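Local structure of esterase (Sinorhizobium meliloti 1021, 4TX1) at residues R80-P83 with T84-T88; E120-V123 with N124-R127. The protein probably hydrolyses acetyl and related ester bonds, as a carbohydrate acetylesterase of the SGNH (GDSL-like) hydrolase family. All blocks are in the same frame, centred on the assembly; numbering follows the deposited sequence.

In the fold
Contacts 1 and 2 are successive turns on two neighbouring helices, 78-89 and 112-127, with strand 94-98 between them in the chain. Their centres lie about 11 Å apart, and the helices touch through the leucines of contact 1: Leu82 CD2 comes 3.8 Å from Leu122 O, and Leu86 CD1 lies 3.9 Å from Val126 CA. Contact 1 also rests on strands 14-20 and 94-98, contact 2 on strand 140-145, so together the helices cover adjoining strands of the parallel sheet. The probable catalytic triad, Ser22, His202 and Asp199, belongs to neither contact. Both helices also reach other subunits: Arg80 of contact 1 and Arg121 of contact 2 meet His70 of the same neighbouring copy.

Contact 1: residues R80-P83 with T84-T88; sequences RVLP and TVLHT
Leu82 and Leu86, one turn apart, turn their branched ends across each other at an oblique angle, CG of Leu82 lying 3.8 Å from CD1 of Leu86. Leu82 sends CG opposite its backbone N (chi1 177°), beside its own carbonyl carbon, a course that leads outward from the helix yet brings the branched end nearer to Leu86; Leu86 swings CG to the other side, beside its N (chi1 -70°), back toward Leu82. Val81 and Val85 form a second apolar pair, with CG1 of Val81 3.7 Å from CG2 of Val85. Branching at CB lets each valine present a methyl up or down the helix while staying short enough to fit against the sheet.

Pro83 has no N-H to give to the preceding turn, and the helix is kinked there, but its carbonyl still accepts from His87 N at 3.0 Å. The bond just before it, from Leu86 N to Leu82 O, is short and nearly straight at 2.8 Å (167° at the hydrogen). On the side of Thr84, a water donates to Arg80 O at 2.6 Å and hydrogen-bonds Thr84 OG1 at 2.6 Å, while that hydroxyl also bonds Asp75 N of a second subunit. Thr88 OG1 turns back to Thr84 O at 2.7 Å, approaching the opposite face of the carbonyl from Thr88 N, so two donors grip one oxygen.

Leu82 and Leu86 continue onto Phe97 and Ile95 of strand 94-98, the valines onto Tyr19 and Leu17 of strand 14-20. A helix laid with its leucines and valines on a parallel sheet, here with a second subunit against Pro83, Thr84, His87 and Thr88, belongs to the three-layer alpha/beta/alpha fold of SGNH hydrolases.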
ATOM      1  N   ARG A  80       7.015   8.224  -4.862  1.00 12.46           N
ATOM      2  CA  ARG A  80       6.433   7.750  -3.594  1.00 12.56           C
ATOM      3  C   ARG A  80       7.299   8.078  -2.394  1.00 12.44           C
ATOM      4  O   ARG A  80       6.807   8.410  -1.336  1.00 14.20           O
ATOM      5  CB  ARG A  80       6.112   6.233  -3.646  1.00 13.80           C
ATOM      6  CG  ARG A  80       5.400   5.794  -2.338  1.00 16.54           C
ATOM      7  CD  ARG A  80       4.627   4.464  -2.673  1.00 19.20           C
ATOM      8  NE  ARG A  80       5.524   3.515  -3.359  1.00 20.93           N
ATOM      9  CZ  ARG A  80       5.285   2.888  -4.457  1.00 18.67           C
ATOM     10  NH1 ARG A  80       4.045   2.977  -5.049  1.00 20.57           N
ATOM     11  NH2 ARG A  80       6.242   2.077  -4.944  1.00 19.23           N
ATOM     12  N   VAL A  81       8.619   7.984  -2.582  1.00 10.12           N
ATOM     13  CA  VAL A  81       9.614   8.204  -1.575  1.00 10.07           C
ATOM     14  C   VAL A  81       9.892   9.690  -1.317  1.00  9.17           C
ATOM     15  O   VAL A  81      10.265  10.101  -0.203  1.00 10.24           O
ATOM     16  CB  VAL A  81      10.846   7.363  -1.804  1.00 10.08           C
ATOM     17  CG1 VAL A  81      11.997   7.735  -0.832  1.00 12.25           C
ATOM     18  CG2 VAL A  81      10.465   5.880  -1.718  1.00 11.78           C
ATOM     19  N   LEU A  82       9.748  10.496  -2.331  1.00 10.54           N
ATOM     20  CA  LEU A  82      10.335  11.848  -2.202  1.00 10.38           C
ATOM     21  C   LEU A  82       9.765  12.696  -1.059  1.00 11.54           C
ATOM     22  O   LEU A  82      10.523  13.293  -0.337  1.00 11.44           O
ATOM     23  CB  LEU A  82      10.166  12.606  -3.520  1.00 20.00           C
ATOM     24  CG  LEU A  82      10.658  14.055  -3.537  1.00 20.00           C
ATOM     25  CD1 LEU A  82      12.159  14.113  -3.299  1.00 20.00           C
ATOM     26  CD2 LEU A  82      10.293  14.733  -4.848  1.00 20.00           C
ATOM     27  N   PRO A  83       8.395  12.671  -0.817  1.00 11.52           N
ATOM     28  CA  PRO A  83       7.909  13.462   0.314  1.00 12.07           C
ATOM     29  C   PRO A  83       8.594  13.190   1.637  1.00 12.41           C
ATOM     30  O   PRO A  83       8.896  14.123   2.370  1.00 12.61           O
ATOM     31  CB  PRO A  83       6.414  13.152   0.345  1.00 12.45           C
ATOM     32  CG  PRO A  83       6.065  12.805  -1.051  1.00 11.67           C
ATOM     33  CD  PRO A  83       7.297  11.997  -1.529  1.00 12.12           C
ATOM     34  N   THR A  84       8.846  11.930   1.962  1.00 11.47           N
ATOM     35  CA  THR A  84       9.525  11.542   3.167  1.00 11.71           C
ATOM     36  C   THR A  84      10.958  12.064   3.194  1.00 11.41           C
ATOM     37  O   THR A  84      11.400  12.593   4.244  1.00 12.33           O
ATOM     38  CB  THR A  84       9.553  10.038   3.293  1.00 12.20           C
ATOM     39  OG1 THR A  84       8.161   9.586   3.361  1.00 11.72           O
ATOM     40  CG2 THR A  84      10.314   9.567   4.529  1.00 12.36           C
ATOM     41  N   VAL A  85      11.643  12.060   2.053  1.00 10.48           N
ATOM     42  CA  VAL A  85      12.992  12.642   1.942  1.00 10.88           C
ATOM     43  C   VAL A  85      12.999  14.163   2.103  1.00 11.51           C
ATOM     44  O   VAL A  85      13.788  14.738   2.876  1.00 13.47           O
ATOM     45  CB  VAL A  85      13.624  12.168   0.651  1.00 10.71           C
ATOM     46  CG1 VAL A  85      15.040  12.758   0.456  1.00 11.89           C
ATOM     47  CG2 VAL A  85      13.744  10.635   0.718  1.00 12.19           C
ATOM     48  N   LEU A  86      12.031  14.819   1.467  1.00 11.69           N
ATOM     49  CA  LEU A  86      11.925  16.296   1.605  1.00 11.75           C
ATOM     50  C   LEU A  86      11.702  16.673   3.070  1.00 13.36           C
ATOM     51  O   LEU A  86      12.287  17.589   3.646  1.00 13.25           O
ATOM     52  CB  LEU A  86      10.787  16.780   0.767  1.00 11.36           C
ATOM     53  CG  LEU A  86      10.921  16.727  -0.743  1.00 11.54           C
ATOM     54  CD1 LEU A  86       9.621  17.115  -1.447  1.00 12.59           C
ATOM     55  CD2 LEU A  86      12.120  17.536  -1.355  1.00 11.15           C
ATOM     56  N   HIS A  87      10.852  15.915   3.705  1.00 12.38           N
ATOM     57  CA  HIS A  87      10.457  16.201   5.049  1.00 13.06           C
ATOM     58  C   HIS A  87      11.588  15.996   6.048  1.00 14.08           C
ATOM     59  O   HIS A  87      11.705  16.746   6.998  1.00 14.96           O
ATOM     60  CB  HIS A  87       9.208  15.364   5.456  1.00 14.74           C
ATOM     61  CG  HIS A  87       8.259  16.080   6.379  1.00 14.48           C
ATOM     62  ND1 HIS A  87       7.366  17.069   5.951  1.00 14.78           N
ATOM     63  CD2 HIS A  87       8.019  15.873   7.687  1.00 13.72           C
ATOM     64  CE1 HIS A  87       6.650  17.460   6.999  1.00 17.36           C
ATOM     65  NE2 HIS A  87       7.007  16.757   8.053  1.00 15.62           N
ATOM     66  N   THR A  88      12.390  14.964   5.831  1.00 13.46           N
ATOM     67  CA  THR A  88      13.537  14.655   6.651  1.00 13.42           C
ATOM     68  C   THR A  88      14.588  15.754   6.576  1.00 14.85           C
ATOM     69  O   THR A  88      15.345  15.998   7.537  1.00 15.51           O
ATOM     70  CB  THR A  88      14.186  13.367   6.067  1.00 14.77           C
ATOM     71  OG1 THR A  88      13.246  12.266   6.246  1.00 14.65           O
ATOM     72  CG2 THR A  88      15.476  13.055   6.810  1.00 13.80           C
TER
HETATM   73  O   HOH W   1       6.951   9.629   1.007  1.00 21.90           O

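Contact 2: residues E120-V123 with N124-R127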
ATOM      1  N   GLU A 120       8.418  15.818 -13.961  1.00 13.62           N
ATOM      2  CA  GLU A 120       7.320  16.745 -13.746  1.00 13.92           C
ATOM      3  C   GLU A 120       6.570  16.507 -12.451  1.00 12.79           C
ATOM      4  O   GLU A 120       6.293  17.420 -11.669  1.00 14.49           O
ATOM      5  CB  GLU A 120       6.435  16.822 -14.950  1.00 15.31           C
ATOM      6  CG  GLU A 120       5.312  17.852 -14.838  1.00 17.08           C
ATOM      7  CD  GLU A 120       4.516  17.943 -16.113  1.00 23.23           C
ATOM      8  OE1 GLU A 120       3.944  19.006 -16.338  1.00 31.10           O
ATOM      9  OE2 GLU A 120       4.413  16.990 -16.886  1.00 23.33           O
ATOM     10  N   ARG A 121       6.287  15.256 -12.205  1.00 13.28           N
ATOM     11  CA  ARG A 121       5.635  14.897 -10.961  1.00 12.95           C
ATOM     12  C   ARG A 121       6.521  15.221  -9.735  1.00 12.24           C
ATOM     13  O   ARG A 121       6.037  15.741  -8.798  1.00 13.06           O
ATOM     14  CB  ARG A 121       5.248  13.433 -10.966  1.00 20.00           C
ATOM     15  CG  ARG A 121       4.712  12.954  -9.649  1.00 20.00           C
ATOM     16  CD  ARG A 121       3.352  13.513  -9.335  1.00 20.00           C
ATOM     17  NE  ARG A 121       2.765  12.813  -8.222  1.00 20.00           N
ATOM     18  CZ  ARG A 121       2.082  13.368  -7.260  1.00 20.00           C
ATOM     19  NH1 ARG A 121       1.882  14.651  -7.244  1.00 20.00           N
ATOM     20  NH2 ARG A 121       1.665  12.609  -6.297  1.00 20.00           N
ATOM     21  N   LEU A 122       7.816  14.888  -9.800  1.00 11.79           N
ATOM     22  CA  LEU A 122       8.722  15.188  -8.742  1.00 11.66           C
ATOM     23  C   LEU A 122       8.763  16.697  -8.481  1.00 12.64           C
ATOM     24  O   LEU A 122       8.782  17.141  -7.346  1.00 12.64           O
ATOM     25  CB  LEU A 122      10.131  14.620  -9.003  1.00 11.83           C
ATOM     26  CG  LEU A 122      10.190  13.094  -9.172  1.00 11.95           C
ATOM     27  CD1 LEU A 122      11.654  12.695  -9.454  1.00 12.95           C
ATOM     28  CD2 LEU A 122       9.664  12.322  -7.971  1.00 13.84           C
ATOM     29  N   VAL A 123       8.807  17.484  -9.559  1.00 13.42           N
ATOM     30  CA  VAL A 123       8.851  18.952  -9.366  1.00 13.67           C
ATOM     31  C   VAL A 123       7.617  19.361  -8.580  1.00 13.76           C
ATOM     32  O   VAL A 123       7.690  20.162  -7.650  1.00 14.10           O
ATOM     33  CB  VAL A 123       8.951  19.705 -10.723  1.00 13.32           C
ATOM     34  CG1 VAL A 123       8.788  21.213 -10.461  1.00 15.81           C
ATOM     35  CG2 VAL A 123      10.315  19.335 -11.349  1.00 14.78           C
ATOM     36  N   ASN A 124       6.461  18.886  -9.009  1.00 13.79           N
ATOM     37  CA  ASN A 124       5.203  19.268  -8.319  1.00 15.77           C
ATOM     38  C   ASN A 124       5.149  18.825  -6.842  1.00 15.57           C
ATOM     39  O   ASN A 124       4.595  19.541  -6.011  1.00 14.62           O
ATOM     40  CB  ASN A 124       4.004  18.693  -9.091  1.00 17.30           C
ATOM     41  CG  ASN A 124       3.758  19.467 -10.400  1.00 25.04           C
ATOM     42  OD1 ASN A 124       3.818  20.735 -10.405  1.00 31.58           O
ATOM     43  ND2 ASN A 124       3.544  18.749 -11.494  1.00 25.80           N
ATOM     44  N   LEU A 125       5.751  17.655  -6.531  1.00 13.45           N
ATOM     45  CA  LEU A 125       5.850  17.200  -5.144  1.00 12.76           C
ATOM     46  C   LEU A 125       6.645  18.181  -4.313  1.00 12.79           C
ATOM     47  O   LEU A 125       6.338  18.401  -3.136  1.00 14.15           O
ATOM     48  CB  LEU A 125       6.427  15.752  -5.061  1.00 11.22           C
ATOM     49  CG  LEU A 125       5.424  14.706  -5.548  1.00 13.47           C
ATOM     50  CD1 LEU A 125       6.236  13.391  -5.731  1.00 11.76           C
ATOM     51  CD2 LEU A 125       4.263  14.520  -4.554  1.00 13.36           C
ATOM     52  N   VAL A 126       7.710  18.768  -4.871  1.00 12.66           N
ATOM     53  CA  VAL A 126       8.509  19.729  -4.155  1.00 11.59           C
ATOM     54  C   VAL A 126       7.643  21.014  -3.931  1.00 12.00           C
ATOM     55  O   VAL A 126       7.594  21.548  -2.777  1.00 15.09           O
ATOM     56  CB  VAL A 126       9.810  20.102  -4.901  1.00 12.81           C
ATOM     57  CG1 VAL A 126      10.517  21.213  -4.152  1.00 13.54           C
ATOM     58  CG2 VAL A 126      10.731  18.862  -5.017  1.00 12.89           C
ATOM     59  N   ARG A 127       7.014  21.447  -4.993  1.00 14.24           N
ATOM     60  CA  ARG A 127       6.335  22.712  -4.969  1.00 16.53           C
ATOM     61  C   ARG A 127       5.126  22.682  -4.074  1.00 17.79           C
ATOM     62  O   ARG A 127       4.697  23.695  -3.591  1.00 18.53           O
ATOM     63  CB  ARG A 127       5.965  23.092  -6.366  1.00 20.00           C
ATOM     64  CG  ARG A 127       7.191  23.259  -7.234  1.00 20.00           C
ATOM     65  CD  ARG A 127       7.268  24.642  -7.740  1.00 20.00           C
ATOM     66  NE  ARG A 127       8.543  25.056  -8.284  1.00 20.00           N
ATOM     67  CZ  ARG A 127       8.735  25.255  -9.564  1.00 20.00           C
ATOM     68  NH1 ARG A 127       7.783  24.984 -10.418  1.00 20.00           N
ATOM     69  NH2 ARG A 127       9.882  25.707  -9.987  1.00 20.00           N
TER
HETATM   70  O   HOH W   2       3.026  20.505 -13.987  1.00 37.29           O
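Val123 lies alongside Arg127, both side chains pointing the same way, and its CG1 sits over one face of the arginine's guanidinium, 3.9 Å from NH1. An apolar, beta-branched valine suits this place: it meets Ile141 and Ile143 of strand 140-145 and Leu182 of helix 171-182, while CG1 serves the arginine. Arg127 uses its N-H groups beyond the turn, NH1 bonding the carbonyl of Leu182.

Asn124 folds its amide back beside its own N (chi1 -73°), so that the side chain lies beside that of Glu120 and points the same way, with amide and carboxylate planes 29° apart. A water joins them, accepting from Asn124 ND2 at 3.1 Å and donating to Glu120 OE1 at 2.9 Å; the other carboxylate oxygen has a salt bridge to Lys117.

Leu125 places CD2 over one face of the Arg121 guanidinium, 3.6 Å from NH1; a bend at chi2 of Arg121 (71°) brings the guanidinium round to it. With an alanine at Arg121, this leucine methyl would probably lose its flat cover and His70 O of a neighbouring subunit the N-H it receives from NE.

Hydrocarbon thus lies against flat faces of both arginines, while Arg121 NE and Arg127 NH1 bond carbonyl oxygens elsewhere: each charged side chain can cover apolar surface and still join parts of the fold or assembly.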